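PDB 5ZCY: protein translation factor SUI1 homolog from Pyrococcus horikoshii, which probably acts as a translation initiation factor and binds mRNA during the start of protein synthesis. Local coordinates for residues 51-56 against 70-75. Numbering follows the deposited sequence.
Sequences EEIAKK and GRIELQ. With NO3 (nitrate ion), chain B.
Ala54 and Ile72 bring the two backbones closest, with their CA atoms 6.1 Å apart, where helix 50-61 lies against strand 71-75 in the two-layer alpha/beta fold of the SUI1 family. No hydrogen bond joins the segments; the strand pairs instead with strands 36-41 and 65-68, and what holds the two segments together is apolar contact alone. Ile72 makes both contacts, one with each branch. Its CG2, anti to the backbone N (CG1 at chi1 -64°), rests on Ala54 CB at 3.8 Å, while its CD1 meets Ile53 CG2 at 3.6 Å. The two isoleucine side chains cross at about a right angle, and Ile53 goes on to Phe48, Leu89 and Phe91. On the helix's outer flank Lys56 NZ donates to O1 of a nitrate ion, probably from the crystallisation liquor, at 3.0 Å and weakly to O3, and Glu52 CG lies 3.1 Å from O3. With an alanine at Glu52 the CG methylene beside O3 is gone, which would probably open a gap there and leave the ion freer to turn on the lysine amine. Glu73 CB points away from the helix, and Arg71 NH2 meets Glu73 OE2 from above the carboxylate plane in a 3.0 Å salt bridge, with a nearly straight N-H...O angle of 163°.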
ATOM      1  N   GLU A  51      -9.228   2.566   5.115  1.00 11.89           N
ATOM      2  CA  GLU A  51      -9.745   1.288   5.650  1.00 12.84           C
ATOM      3  C   GLU A  51     -10.297   0.435   4.567  1.00 12.17           C
ATOM      4  O   GLU A  51     -10.113  -0.778   4.504  1.00 12.36           O
ATOM      5  CB  GLU A  51     -10.830   1.521   6.728  1.00 14.07           C
ATOM      6  CG  GLU A  51     -10.352   2.144   8.006  1.00 17.56           C
ATOM      7  CD  GLU A  51     -11.483   2.426   9.055  1.00 20.15           C
ATOM      8  OE1 GLU A  51     -12.617   2.707   8.688  1.00 24.81           O
ATOM      9  OE2 GLU A  51     -11.226   2.339  10.256  1.00 28.41           O
ATOM     10  N   GLU A  52     -11.034   1.075   3.652  1.00 12.22           N
ATOM     11  CA  GLU A  52     -11.604   0.355   2.582  1.00 10.99           C
ATOM     12  C   GLU A  52     -10.604  -0.246   1.586  1.00 10.38           C
ATOM     13  O   GLU A  52     -10.737  -1.358   1.116  1.00 11.99           O
ATOM     14  CB  GLU A  52     -12.680   1.295   1.866  1.00 13.50           C
ATOM     15  CG  GLU A  52     -13.333   0.764   0.732  1.00 15.70           C
ATOM     16  CD  GLU A  52     -14.349   1.716  -0.012  1.00 14.86           C
ATOM     17  OE1 GLU A  52     -14.251   3.010   0.000  1.00 16.35           O
ATOM     18  OE2 GLU A  52     -15.030   0.987  -0.741  1.00 18.38           O
ATOM     19  N   ILE A  53      -9.647   0.608   1.278  1.00  9.63           N
ATOM     20  CA  ILE A  53      -8.542   0.157   0.388  1.00 10.12           C
ATOM     21  C   ILE A  53      -7.772  -0.956   1.062  1.00  9.64           C
ATOM     22  O   ILE A  53      -7.505  -1.954   0.361  1.00 10.40           O
ATOM     23  CB  ILE A  53      -7.607   1.353   0.013  1.00 10.22           C
ATOM     24  CG1 ILE A  53      -8.441   2.372  -0.791  1.00 10.07           C
ATOM     25  CG2 ILE A  53      -6.390   0.849  -0.759  1.00 10.07           C
ATOM     26  CD1 ILE A  53      -7.782   3.689  -1.009  1.00 11.58           C
ATOM     27  N   ALA A  54      -7.516  -0.850   2.347  1.00 10.15           N
ATOM     28  CA  ALA A  54      -6.865  -1.957   3.059  1.00 10.64           C
ATOM     29  C   ALA A  54      -7.658  -3.218   2.982  1.00 12.33           C
ATOM     30  O   ALA A  54      -7.068  -4.281   2.730  1.00 11.52           O
ATOM     31  CB  ALA A  54      -6.538  -1.585   4.454  1.00 10.62           C
ATOM     32  N   LYS A  55      -8.964  -3.114   3.194  1.00 12.42           N
ATOM     33  CA  LYS A  55      -9.808  -4.335   3.120  1.00 14.32           C
ATOM     34  C   LYS A  55      -9.732  -4.981   1.784  1.00 14.10           C
ATOM     35  O   LYS A  55      -9.675  -6.216   1.652  1.00 15.67           O
ATOM     36  CB  LYS A  55     -11.219  -3.907   3.590  1.00 16.01           C
ATOM     37  CG  LYS A  55     -12.337  -4.922   3.511  1.00 20.59           C
ATOM     38  CD  LYS A  55     -13.744  -4.262   3.681  1.00 23.53           C
ATOM     39  CE  LYS A  55     -14.101  -3.379   2.478  1.00 32.03           C
ATOM     40  NZ  LYS A  55     -15.345  -2.547   2.678  1.00 32.57           N
ATOM     41  N   LYS A  56      -9.738  -4.241   0.665  1.00 11.62           N
ATOM     42  CA  LYS A  56      -9.700  -4.737  -0.649  1.00 12.87           C
ATOM     43  C   LYS A  56      -8.348  -5.458  -0.885  1.00 14.35           C
ATOM     44  O   LYS A  56      -8.286  -6.492  -1.502  1.00 14.79           O
ATOM     45  CB  LYS A  56      -9.929  -3.694  -1.707  1.00 13.01           C
ATOM     46  CG  LYS A  56     -11.383  -3.190  -1.703  1.00 14.59           C
ATOM     47  CD  LYS A  56     -11.546  -2.222  -2.789  1.00 14.83           C
ATOM     48  CE  LYS A  56     -13.005  -1.623  -2.753  1.00 17.13           C
ATOM     49  NZ  LYS A  56     -13.023  -0.718  -3.919  1.00 17.89           N
ATOM     50  N   GLY A  70      -2.641   7.162   8.830  1.00 21.75           N
ATOM     51  CA  GLY A  70      -2.447   7.609   7.488  1.00 19.17           C
ATOM     52  C   GLY A  70      -1.711   6.670   6.525  1.00 15.01           C
ATOM     53  O   GLY A  70      -1.362   7.010   5.398  1.00 17.75           O
ATOM     54  N   ARG A  71      -1.571   5.436   7.001  1.00 14.12           N
ATOM     55  CA  ARG A  71      -0.842   4.432   6.239  1.00 13.96           C
ATOM     56  C   ARG A  71      -1.623   3.132   6.197  1.00 12.28           C
ATOM     57  O   ARG A  71      -2.439   2.885   7.047  1.00 14.22           O
ATOM     58  CB  ARG A  71       0.480   4.074   6.888  1.00 14.89           C
ATOM     59  CG  ARG A  71       1.349   5.238   7.347  1.00 18.67           C
ATOM     60  CD  ARG A  71       2.741   4.766   7.747  1.00 18.31           C
ATOM     61  NE  ARG A  71       2.811   3.636   8.673  1.00 19.30           N
ATOM     62  CZ  ARG A  71       3.965   3.034   9.071  1.00 17.46           C
ATOM     63  NH1 ARG A  71       5.127   3.472   8.596  1.00 20.78           N
ATOM     64  NH2 ARG A  71       3.935   2.007   9.888  1.00 19.14           N
ATOM     65  N   ILE A  72      -1.412   2.308   5.161  1.00  9.74           N
ATOM     66  CA  ILE A  72      -1.924   0.960   5.146  1.00  9.96           C
ATOM     67  C   ILE A  72      -0.747   0.031   5.440  1.00  9.87           C
ATOM     68  O   ILE A  72       0.335   0.203   4.896  1.00 10.65           O
ATOM     69  CB  ILE A  72      -2.509   0.621   3.790  1.00 10.25           C
ATOM     70  CG1 ILE A  72      -3.753   1.564   3.512  1.00 10.46           C
ATOM     71  CG2 ILE A  72      -2.872  -0.855   3.638  1.00  9.37           C
ATOM     72  CD1 ILE A  72      -4.331   1.484   2.145  1.00 11.87           C
ATOM     73  N   GLU A  73      -0.998  -0.930   6.323  1.00  9.57           N
ATOM     74  CA  GLU A  73      -0.032  -1.974   6.685  1.00  9.78           C
ATOM     75  C   GLU A  73      -0.560  -3.298   6.314  1.00 10.86           C
ATOM     76  O   GLU A  73      -1.711  -3.648   6.665  1.00 13.43           O
ATOM     77  CB  GLU A  73       0.320  -1.924   8.187  1.00 12.03           C
ATOM     78  CG  GLU A  73       0.674  -0.592   8.712  1.00 13.61           C
ATOM     79  CD  GLU A  73       1.298  -0.650  10.139  1.00 17.18           C
ATOM     80  OE1 GLU A  73       1.487  -1.756  10.659  1.00 20.84           O
ATOM     81  OE2 GLU A  73       1.524   0.479  10.677  1.00 24.89           O
ATOM     82  N   LEU A  74       0.191  -4.086   5.581  1.00  9.76           N
ATOM     83  CA  LEU A  74      -0.178  -5.433   5.149  1.00  9.50           C
ATOM     84  C   LEU A  74       0.778  -6.459   5.700  1.00 10.93           C
ATOM     85  O   LEU A  74       2.009  -6.232   5.697  1.00 10.34           O
ATOM     86  CB  LEU A  74      -0.195  -5.606   3.631  1.00  9.72           C
ATOM     87  CG  LEU A  74      -1.089  -4.614   2.895  1.00 11.39           C
ATOM     88  CD1 LEU A  74      -0.922  -4.731   1.416  1.00 13.53           C
ATOM     89  CD2 LEU A  74      -2.549  -4.833   3.249  1.00 13.68           C
ATOM     90  N   GLN A  75       0.282  -7.594   6.160  1.00 10.10           N
ATOM     91  CA  GLN A  75       1.142  -8.702   6.593  1.00 11.12           C
ATOM     92  C   GLN A  75       1.870  -9.311   5.393  1.00 10.64           C
ATOM     93  O   GLN A  75       1.206  -9.635   4.402  1.00 12.23           O
ATOM     94  CB  GLN A  75       0.224  -9.798   7.151  1.00 13.02           C
ATOM     95  CG  GLN A  75       0.821 -11.148   7.388  1.00 18.38           C
ATOM     96  CD  GLN A  75      -0.176 -12.211   7.730  1.00 18.85           C
ATOM     97  OE1 GLN A  75      -1.376 -12.271   7.326  1.00 18.57           O
ATOM     98  NE2 GLN A  75       0.332 -13.167   8.461  1.00 23.09           N
TER
HETATM   99  N   NO3 B 101     -11.235   2.143  -2.972  1.00 17.99           N
HETATM  100  O1  NO3 B 101     -10.967   1.451  -3.822  1.00 12.18           O
HETATM  101  O2  NO3 B 101     -10.924   3.509  -2.805  1.00 21.89           O
HETATM  102  O3  NO3 B 101     -11.788   1.526  -1.898  1.00 25.51           O